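Long-range contacts in catechol O-methyltransferase (Mycobacterium tuberculosis, PDB 6JCL), which catalyses the metal-dependent transfer of a methyl group from S-adenosyl-L-methionine to a hydroxyl of catechol-like compounds: residues P9-D17 against I203-W211; E143-I153 against R187-L198. One frame throughout, in Å; residues are numbered along the deposited sequence.

Interaction 1. Residues P9-D17 against I203-W211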
loop_
_atom_site.group_PDB
_atom_site.type_symbol
_atom_site.label_atom_id
_atom_site.label_comp_id
_atom_site.label_asym_id
_atom_site.label_seq_id
_atom_site.Cartn_x
_atom_site.Cartn_y
_atom_site.Cartn_z
ATOM N N PRO A 9 -18.061 -1.937 5.710
ATOM C CA PRO A 9 -16.771 -1.250 5.482
ATOM C C PRO A 9 -16.879 0.252 5.694
ATOM O O PRO A 9 -15.948 0.853 6.246
ATOM C CB PRO A 9 -16.411 -1.622 4.032
ATOM C CG PRO A 9 -17.095 -3.013 3.869
ATOM C CD PRO A 9 -18.413 -2.852 4.601
ATOM N N PRO A 10 -17.980 0.921 5.295
ATOM C CA PRO A 10 -18.072 2.356 5.650
ATOM C C PRO A 10 -17.990 2.629 7.144
ATOM O O PRO A 10 -17.288 3.572 7.554
ATOM C CB PRO A 10 -19.437 2.774 5.076
ATOM C CG PRO A 10 -19.571 1.890 3.860
ATOM C CD PRO A 10 -19.035 0.547 4.327
ATOM N N ASP A 11 -18.665 1.817 7.971
ATOM C CA ASP A 11 -18.575 1.973 9.425
ATOM C C ASP A 11 -17.144 1.807 9.910
ATOM O O ASP A 11 -16.684 2.546 10.788
ATOM C CB ASP A 11 -19.429 0.931 10.150
ATOM C CG ASP A 11 -20.918 1.080 9.899
ATOM O OD1 ASP A 11 -21.406 2.216 9.769
ATOM O OD2 ASP A 11 -21.590 0.031 9.822
ATOM N N VAL A 12 -16.445 0.804 9.381
ATOM C CA VAL A 12 -15.059 0.576 9.772
ATOM C C VAL A 12 -14.192 1.764 9.368
ATOM O O VAL A 12 -13.361 2.229 10.153
ATOM C CB VAL A 12 -14.547 -0.739 9.172
ATOM C CG1 VAL A 12 -13.032 -0.868 9.404
ATOM C CG2 VAL A 12 -15.291 -1.901 9.819
ATOM N N ASP A 13 -14.411 2.310 8.169
ATOM C CA ASP A 13 -13.629 3.475 7.750
ATOM C C ASP A 13 -13.868 4.670 8.659
ATOM O O ASP A 13 -12.952 5.463 8.896
ATOM C CB ASP A 13 -13.950 3.885 6.315
ATOM C CG ASP A 13 -12.859 3.475 5.310
ATOM O OD1 ASP A 13 -11.931 2.702 5.656
ATOM O OD2 ASP A 13 -12.937 3.942 4.157
ATOM N N ALA A 14 -15.102 4.856 9.135
ATOM C CA ALA A 14 -15.347 5.961 10.053
ATOM C C ALA A 14 -14.521 5.807 11.323
ATOM O O ALA A 14 -13.951 6.787 11.822
ATOM C CB ALA A 14 -16.834 6.064 10.380
ATOM N N PHE A 15 -14.429 4.578 11.852
ATOM C CA PHE A 15 -13.582 4.317 13.011
ATOM C C PHE A 15 -12.110 4.579 12.683
ATOM O O PHE A 15 -11.395 5.227 13.458
ATOM C CB PHE A 15 -13.796 2.874 13.496
ATOM C CG PHE A 15 -12.800 2.404 14.529
ATOM C CD1 PHE A 15 -12.968 2.707 15.883
ATOM C CD2 PHE A 15 -11.711 1.625 14.151
ATOM C CE1 PHE A 15 -12.032 2.250 16.841
ATOM C CE2 PHE A 15 -10.788 1.177 15.093
ATOM C CZ PHE A 15 -10.948 1.491 16.432
ATOM N N LEU A 16 -11.650 4.096 11.529
ATOM C CA LEU A 16 -10.260 4.301 11.145
ATOM C C LEU A 16 -9.963 5.787 10.983
ATOM O O LEU A 16 -8.895 6.258 11.390
ATOM C CB LEU A 16 -9.954 3.541 9.848
ATOM C CG LEU A 16 -10.075 2.008 9.865
ATOM C CD1 LEU A 16 -9.774 1.441 8.493
ATOM C CD2 LEU A 16 -9.135 1.409 10.887
ATOM N N ASP A 17 -10.896 6.542 10.394
ATOM C CA ASP A 17 -10.704 7.984 10.261
ATOM C C ASP A 17 -10.542 8.636 11.631
ATOM O O ASP A 17 -9.598 9.403 11.860
ATOM C CB ASP A 17 -11.879 8.613 9.504
ATOM C CG ASP A 17 -11.872 8.292 8.026
ATOM O OD1 ASP A 17 -10.913 7.665 7.525
ATOM O OD2 ASP A 17 -12.846 8.682 7.335
ATOM N N ILE A 203 -4.300 -4.300 -5.365
ATOM C CA ILE A 203 -4.923 -4.611 -4.084
ATOM C C ILE A 203 -6.385 -4.197 -4.154
ATOM O O ILE A 203 -6.695 -3.009 -4.359
ATOM C CB ILE A 203 -4.216 -3.899 -2.920
ATOM C CG1 ILE A 203 -2.727 -4.310 -2.869
ATOM C CG2 ILE A 203 -4.921 -4.221 -1.603
ATOM C CD1 ILE A 203 -2.507 -5.808 -2.738
ATOM N N GLN A 204 -7.284 -5.159 -3.935
ATOM C CA GLN A 204 -8.704 -4.830 -3.826
ATOM C C GLN A 204 -9.009 -4.220 -2.467
ATOM O O GLN A 204 -8.550 -4.724 -1.439
ATOM C CB GLN A 204 -9.555 -6.086 -3.985
ATOM C CG GLN A 204 -9.238 -6.897 -5.241
ATOM C CD GLN A 204 -10.197 -8.067 -5.399
ATOM O OE1 GLN A 204 -11.424 -7.865 -5.491
ATOM N NE2 GLN A 204 -9.664 -9.283 -5.389
ATOM N N THR A 205 -9.821 -3.152 -2.459
ATOM C CA THR A 205 -10.122 -2.434 -1.224
ATOM C C THR A 205 -11.622 -2.305 -1.040
ATOM O O THR A 205 -12.400 -2.386 -1.996
ATOM C CB THR A 205 -9.500 -1.031 -1.192
ATOM O OG1 THR A 205 -10.041 -0.216 -2.242
ATOM C CG2 THR A 205 -7.968 -1.127 -1.330
ATOM N N VAL A 206 -12.017 -2.110 0.211
ATOM C CA VAL A 206 -13.376 -1.703 0.542
ATOM C C VAL A 206 -13.263 -0.568 1.549
ATOM O O VAL A 206 -12.181 -0.260 2.058
ATOM C CB VAL A 206 -14.240 -2.858 1.102
ATOM C CG1 VAL A 206 -14.573 -3.871 -0.025
ATOM C CG2 VAL A 206 -13.530 -3.559 2.273
ATOM N N GLY A 207 -14.389 0.051 1.830
ATOM C CA GLY A 207 -14.421 1.167 2.764
ATOM C C GLY A 207 -15.568 2.101 2.415
ATOM O O GLY A 207 -16.589 1.671 1.891
ATOM N N ARG A 208 -15.349 3.387 2.703
ATOM C CA ARG A 208 -16.378 4.391 2.437
ATOM C C ARG A 208 -16.809 4.379 0.978
ATOM O O ARG A 208 -17.988 4.597 0.670
ATOM C CB ARG A 208 -15.854 5.774 2.824
ATOM C CG ARG A 208 -16.900 6.879 2.809
ATOM C CD ARG A 208 -16.293 8.145 3.400
ATOM N NE ARG A 208 -15.142 7.794 4.226
ATOM C CZ ARG A 208 -15.153 7.746 5.552
ATOM N NH1 ARG A 208 -14.066 7.387 6.195
ATOM N NH2 ARG A 208 -16.256 8.035 6.233
ATOM N N LYS A 209 -15.872 4.136 0.062
ATOM C CA LYS A 209 -16.153 4.270 -1.361
ATOM C C LYS A 209 -16.586 2.967 -2.031
ATOM O O LYS A 209 -16.790 2.954 -3.248
ATOM C CB LYS A 209 -14.926 4.862 -2.074
ATOM C CG LYS A 209 -14.546 6.245 -1.512
ATOM C CD LYS A 209 -13.328 6.816 -2.243
ATOM C CE LYS A 209 -13.646 7.019 -3.703
ATOM N NZ LYS A 209 -12.536 7.786 -4.406
ATOM N N GLY A 210 -16.758 1.889 -1.280
ATOM C CA GLY A 210 -17.223 0.647 -1.887
ATOM C C GLY A 210 -16.070 -0.232 -2.331
ATOM O O GLY A 210 -14.898 0.027 -2.039
ATOM N N TRP A 211 -16.418 -1.291 -3.072
ATOM C CA TRP A 211 -15.420 -2.279 -3.504
ATOM C C TRP A 211 -14.684 -1.757 -4.733
ATOM O O TRP A 211 -15.277 -1.590 -5.806
ATOM C CB TRP A 211 -16.112 -3.617 -3.769
ATOM C CG TRP A 211 -15.241 -4.699 -4.350
ATOM C CD1 TRP A 211 -13.868 -4.814 -4.263
ATOM C CD2 TRP A 211 -15.698 -5.827 -5.100
ATOM N NE1 TRP A 211 -13.458 -5.953 -4.943
ATOM C CE2 TRP A 211 -14.562 -6.582 -5.461
ATOM C CE3 TRP A 211 -16.969 -6.271 -5.506
ATOM C CZ2 TRP A 211 -14.653 -7.762 -6.214
ATOM C CZ3 TRP A 211 -17.061 -7.443 -6.262
ATOM C CH2 TRP A 211 -15.906 -8.177 -6.607
HETATM O O HOH W 1 -11.302 6.664 4.948
#

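Interaction 2. Residues E143-I153 against R187-L198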
loop_
_atom_site.group_PDB
_atom_site.type_symbol
_atom_site.label_atom_id
_atom_site.label_comp_id
_atom_site.label_asym_id
_atom_site.label_seq_id
_atom_site.Cartn_x
_atom_site.Cartn_y
_atom_site.Cartn_z
ATOM N N GLU A 143 -9.886 6.120 -19.709
ATOM C CA GLU A 143 -9.472 5.604 -21.015
ATOM C C GLU A 143 -8.044 5.998 -21.362
ATOM O O GLU A 143 -7.450 5.384 -22.255
ATOM C CB GLU A 143 -10.432 6.057 -22.122
ATOM C CG GLU A 143 -11.704 5.197 -22.229
ATOM C CD GLU A 143 -11.709 4.263 -23.449
ATOM O OE1 GLU A 143 -10.664 3.645 -23.765
ATOM O OE2 GLU A 143 -12.773 4.148 -24.101
ATOM N N ASN A 144 -7.459 6.971 -20.665
ATOM C CA ASN A 144 -6.067 7.312 -20.924
ATOM C C ASN A 144 -5.112 6.792 -19.858
ATOM O O ASN A 144 -3.931 7.163 -19.872
ATOM C CB ASN A 144 -5.914 8.825 -21.065
ATOM C CG ASN A 144 -6.099 9.289 -22.496
ATOM O OD1 ASN A 144 -5.572 8.681 -23.439
ATOM N ND2 ASN A 144 -6.834 10.375 -22.668
ATOM N N ASN A 145 -5.571 5.918 -18.953
ATOM C CA ASN A 145 -4.640 5.313 -17.998
ATOM C C ASN A 145 -3.377 4.812 -18.705
ATOM O O ASN A 145 -2.253 5.079 -18.273
ATOM C CB ASN A 145 -5.278 4.124 -17.290
ATOM C CG ASN A 145 -6.151 4.487 -16.112
ATOM O OD1 ASN A 145 -6.235 5.633 -15.649
ATOM N ND2 ASN A 145 -6.860 3.475 -15.636
ATOM N N VAL A 146 -3.553 4.060 -19.790
ATOM C CA VAL A 146 -2.416 3.408 -20.440
ATOM C C VAL A 146 -1.454 4.444 -21.012
ATOM O O VAL A 146 -0.235 4.334 -20.840
ATOM C CB VAL A 146 -2.910 2.422 -21.514
ATOM C CG1 VAL A 146 -1.805 2.096 -22.507
ATOM C CG2 VAL A 146 -3.422 1.149 -20.839
ATOM N N ALA A 147 -1.982 5.468 -21.697
ATOM C CA ALA A 147 -1.120 6.560 -22.162
ATOM C C ALA A 147 -0.408 7.255 -21.000
ATOM O O ALA A 147 0.791 7.577 -21.099
ATOM C CB ALA A 147 -1.941 7.581 -22.941
ATOM N N TYR A 148 -1.129 7.503 -19.896
ATOM C CA TYR A 148 -0.509 8.185 -18.760
ATOM C C TYR A 148 0.570 7.321 -18.121
ATOM O O TYR A 148 1.587 7.841 -17.643
ATOM C CB TYR A 148 -1.565 8.579 -17.717
ATOM C CG TYR A 148 -2.591 9.545 -18.250
ATOM C CD1 TYR A 148 -2.278 10.420 -19.288
ATOM C CD2 TYR A 148 -3.871 9.583 -17.713
ATOM C CE1 TYR A 148 -3.223 11.300 -19.789
ATOM C CE2 TYR A 148 -4.821 10.451 -18.205
ATOM C CZ TYR A 148 -4.492 11.316 -19.229
ATOM O OH TYR A 148 -5.447 12.173 -19.721
ATOM N N ILE A 149 0.366 6.001 -18.100
ATOM C CA ILE A 149 1.389 5.107 -17.560
ATOM C C ILE A 149 2.634 5.139 -18.444
ATOM O O ILE A 149 3.767 5.193 -17.945
ATOM C CB ILE A 149 0.835 3.678 -17.401
ATOM C CG1 ILE A 149 -0.206 3.630 -16.289
ATOM C CG2 ILE A 149 1.983 2.676 -17.115
ATOM C CD1 ILE A 149 -1.132 2.414 -16.410
ATOM N N GLN A 150 2.447 5.146 -19.770
ATOM C CA GLN A 150 3.592 5.266 -20.672
ATOM C C GLN A 150 4.344 6.576 -20.439
ATOM O O GLN A 150 5.582 6.589 -20.404
ATOM C CB GLN A 150 3.120 5.139 -22.122
ATOM C CG GLN A 150 2.740 3.698 -22.482
ATOM C CD GLN A 150 1.974 3.571 -23.793
ATOM O OE1 GLN A 150 1.277 4.495 -24.222
ATOM N NE2 GLN A 150 2.104 2.419 -24.437
ATOM N N TRP A 151 3.618 7.684 -20.245
ATOM C CA TRP A 151 4.276 8.950 -19.926
ATOM C C TRP A 151 4.969 8.873 -18.572
ATOM O O TRP A 151 6.070 9.413 -18.404
ATOM C CB TRP A 151 3.262 10.105 -19.932
ATOM C CG TRP A 151 3.169 10.782 -21.269
ATOM C CD1 TRP A 151 2.116 10.743 -22.141
ATOM C CD2 TRP A 151 4.183 11.567 -21.901
ATOM N NE1 TRP A 151 2.414 11.460 -23.272
ATOM C CE2 TRP A 151 3.676 11.979 -23.151
ATOM C CE3 TRP A 151 5.466 11.972 -21.528
ATOM C CZ2 TRP A 151 4.407 12.777 -24.027
ATOM C CZ3 TRP A 151 6.197 12.757 -22.404
ATOM C CH2 TRP A 151 5.663 13.152 -23.640
ATOM N N ALA A 152 4.330 8.221 -17.594
ATOM C CA ALA A 152 4.930 8.098 -16.263
ATOM C C ALA A 152 6.276 7.394 -16.335
ATOM O O ALA A 152 7.249 7.823 -15.711
ATOM C CB ALA A 152 3.975 7.357 -15.319
ATOM N N ILE A 153 6.350 6.302 -17.089
ATOM C CA ILE A 153 7.618 5.600 -17.256
ATOM C C ILE A 153 8.660 6.517 -17.875
ATOM O O ILE A 153 9.808 6.571 -17.417
ATOM C CB ILE A 153 7.399 4.333 -18.096
ATOM C CG1 ILE A 153 6.531 3.343 -17.307
ATOM C CG2 ILE A 153 8.734 3.729 -18.553
ATOM C CD1 ILE A 153 6.066 2.173 -18.145
ATOM N N ARG A 187 -8.147 -3.262 -19.081
ATOM C CA ARG A 187 -7.075 -3.077 -20.055
ATOM C C ARG A 187 -5.840 -2.493 -19.387
ATOM O O ARG A 187 -4.714 -2.847 -19.747
ATOM C CB ARG A 187 -7.541 -2.151 -21.185
ATOM C CG ARG A 187 -6.442 -1.850 -22.208
ATOM C CD ARG A 187 -6.723 -0.617 -23.058
ATOM N NE ARG A 187 -5.576 -0.292 -23.912
ATOM C CZ ARG A 187 -5.318 0.916 -24.404
ATOM N NH1 ARG A 187 -6.122 1.934 -24.135
ATOM N NH2 ARG A 187 -4.249 1.108 -25.165
ATOM N N THR A 188 -6.041 -1.592 -18.421
ATOM C CA THR A 188 -4.911 -1.023 -17.688
ATOM C C THR A 188 -4.124 -2.114 -16.980
ATOM O O THR A 188 -2.885 -2.146 -17.036
ATOM C CB THR A 188 -5.432 -0.007 -16.671
ATOM O OG1 THR A 188 -6.038 1.091 -17.357
ATOM C CG2 THR A 188 -4.301 0.519 -15.743
ATOM N N LEU A 189 -4.829 -3.003 -16.278
ATOM C CA LEU A 189 -4.161 -4.071 -15.541
ATOM C C LEU A 189 -3.431 -5.020 -16.491
ATOM O O LEU A 189 -2.304 -5.469 -16.210
ATOM C CB LEU A 189 -5.186 -4.826 -14.691
ATOM C CG LEU A 189 -5.797 -4.028 -13.528
ATOM C CD1 LEU A 189 -7.018 -4.784 -12.984
ATOM C CD2 LEU A 189 -4.766 -3.819 -12.440
ATOM N N GLN A 190 -4.053 -5.340 -17.622
ATOM C CA GLN A 190 -3.387 -6.219 -18.579
ATOM C C GLN A 190 -2.139 -5.558 -19.153
ATOM O O GLN A 190 -1.095 -6.210 -19.305
ATOM C CB GLN A 190 -4.372 -6.607 -19.677
ATOM C CG GLN A 190 -5.446 -7.549 -19.128
ATOM C CD GLN A 190 -6.480 -7.932 -20.172
ATOM O OE1 GLN A 190 -6.939 -7.095 -20.943
ATOM N NE2 GLN A 190 -6.842 -9.213 -20.200
ATOM N N MET A 191 -2.206 -4.250 -19.412
ATOM C CA MET A 191 -1.042 -3.552 -19.938
ATOM C C MET A 191 0.087 -3.532 -18.916
ATOM O O MET A 191 1.252 -3.777 -19.266
ATOM C CB MET A 191 -1.427 -2.126 -20.346
ATOM C CG MET A 191 -0.244 -1.272 -20.814
ATOM S SD MET A 191 0.425 -0.280 -19.453
ATOM C CE MET A 191 1.339 0.941 -20.399
ATOM N N MET A 192 -0.241 -3.301 -17.639
ATOM C CA MET A 192 0.802 -3.235 -16.618
ATOM C C MET A 192 1.455 -4.596 -16.424
ATOM O O MET A 192 2.677 -4.685 -16.248
ATOM C CB MET A 192 0.228 -2.710 -15.289
ATOM C CG MET A 192 -0.268 -1.267 -15.373
ATOM S SD MET A 192 -1.040 -0.662 -13.861
ATOM C CE MET A 192 0.423 -0.313 -12.902
ATOM N N GLY A 193 0.667 -5.672 -16.486
ATOM C CA GLY A 193 1.238 -6.993 -16.323
ATOM C C GLY A 193 2.178 -7.342 -17.456
ATOM O O GLY A 193 3.184 -8.029 -17.255
ATOM N N GLU A 194 1.860 -6.883 -18.667
ATOM C CA GLU A 194 2.653 -7.225 -19.838
ATOM C C GLU A 194 3.857 -6.317 -20.038
ATOM O O GLU A 194 4.781 -6.691 -20.769
ATOM C CB GLU A 194 1.769 -7.183 -21.083
ATOM C CG GLU A 194 0.845 -8.379 -21.212
ATOM C CD GLU A 194 -0.091 -8.269 -22.409
ATOM O OE1 GLU A 194 -0.293 -7.142 -22.911
ATOM O OE2 GLU A 194 -0.614 -9.315 -22.854
ATOM N N HIS A 195 3.876 -5.151 -19.416
ATOM C CA HIS A 195 4.925 -4.178 -19.701
ATOM C C HIS A 195 6.244 -4.647 -19.108
ATOM O O HIS A 195 6.331 -4.833 -17.886
ATOM C CB HIS A 195 4.561 -2.803 -19.144
ATOM C CG HIS A 195 5.320 -1.686 -19.786
ATOM N ND1 HIS A 195 6.696 -1.603 -19.742
ATOM C CD2 HIS A 195 4.903 -0.634 -20.529
ATOM C CE1 HIS A 195 7.091 -0.536 -20.414
ATOM N NE2 HIS A 195 6.021 0.067 -20.904
ATOM N N PRO A 196 7.297 -4.819 -19.914
ATOM C CA PRO A 196 8.567 -5.316 -19.361
ATOM C C PRO A 196 9.252 -4.319 -18.439
ATOM O O PRO A 196 10.121 -4.719 -17.650
ATOM C CB PRO A 196 9.409 -5.605 -20.614
ATOM C CG PRO A 196 8.867 -4.682 -21.661
ATOM C CD PRO A 196 7.370 -4.578 -21.366
ATOM N N GLY A 197 8.873 -3.046 -18.493
ATOM C CA GLY A 197 9.453 -2.026 -17.653
ATOM C C GLY A 197 8.754 -1.824 -16.332
ATOM O O GLY A 197 9.145 -0.934 -15.564
ATOM N N LEU A 198 7.732 -2.626 -16.031
ATOM C CA LEU A 198 6.947 -2.454 -14.817
ATOM C C LEU A 198 6.900 -3.755 -14.035
ATOM O O LEU A 198 6.816 -4.835 -14.619
ATOM C CB LEU A 198 5.506 -2.017 -15.142
ATOM C CG LEU A 198 5.286 -0.643 -15.777
ATOM C CD1 LEU A 198 3.801 -0.486 -16.100
ATOM C CD2 LEU A 198 5.762 0.463 -14.829
HETATM O O HOH W 2 -8.048 2.253 -22.551
#

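Interaction 1. Residues P9-D17 against I203-W211
Asp13 reaches from the N-terminal helix to the backbone of the turn after strand 198-206. Asp13 OD2 accepts a hydrogen bond from the backbone N of Arg208 at 2.9 Å. The bond is nearly straight (168°), but the N-H meets the oxygen from above the carboxylate plane, not within it. The other oxygen, OD1, is hydrogen-bonded to Gln204 of the second subunit, so one carboxylate serves both the turn and the dimer.

The charged contact lies one helical turn further on. The Arg208 chain leaves with CG anti to its amide nitrogen (chi1 -171°). In this conformer, the bend at chi3 carries the guanidinium to the helix. There NH1 forms a salt bridge with Asp17 OD2. The modelled separation is implausibly short and Arg208 has two conformers, so its exact geometry is doubtful. In the same conformer water 1 lies at the guanidinium edge and accepts from Arg208 NH1 at 3.1 Å. The water donates to Asp17 OD1 at 2.8 Å, with a weak third bond to Asp13 OD2. Asp17 OD1 also accepts from Gln47 of helix 46-58.

Apolar packing is confined to the start of the helix. The Pro9 ring lies against Val206, with Pro9 CB to Val206 CB at 3.9 Å, and Pro9 CB sits 3.4 Å from Gly207 N. The ring of Pro10 rests near Gly207 O.

Gly207 to Gly210 form a type I beta turn, the hairpin end between the last two strands of a Rossmann-like class I methyltransferase sheet. The N-terminal helix packs on this end beside the dimer interface, where Thr205 and Val206 pair with a strand of the second subunit.

Interaction 2. Residues E143-I153 against R187-L198
Thr188 OG1 is held by two groups. Asn145 ND2 donates to Thr188 OG1 at 3.1 Å, with the oxygen in the amide plane. Ala184 O, one helical turn back, is its other hydrogen-bond partner.

Near the same end, Val146 CG2 lies over the centre of the Arg187 guanidinium, 4.0 Å above its plane.

The axes of segments 145-153 and 187-194 approach to 9.8 Å, their directions 31° apart. The two helices cover one face of the Rossmann-like sheet, where Ile149 also touches Val164 of strand 160-165. Tyr148, on the same helix as Ile149, contacts the bound S-adenosyl-L-homocysteine.

Between the helices, Met191 bends at chi2 (-95°). This brings Met191 CE to Ile149 CG2 at 3.8 Å and to Gln150 CG at 3.7 Å. Ile149 CD1, on the other branch, touches both Thr188 CG2 and Met192 CG.

Further along, Ile153 CD1 makes a CH-pi contact over one face of His195, 3.7 Å from the ring centroid. Gly197 N donates to His195 ND1 in the ring plane, which restrains the rotation of the ring. Ile153 CD1 also meets Leu198 CD2 at 3.7 Å.

Near the N terminus, helix 9-21 supplies one side of interaction 1. The chain then builds four of the five parallel strands before reaching helix 145-155, the first side of interaction 2. After strand 160-165, helix 180-194 returns to that helix and closes the shorter loop, with 33 residues between. Strand 198-206 follows directly and leads to the turn that meets the N-terminal helix, closing the longer loop, with 185 residues between the segments. Interaction 2 therefore nests within interaction 1. One joins two helices on a sheet face; the other joins the N-terminal helix to the hairpin end. Their centres are 27 Å apart, and both touch the second subunit.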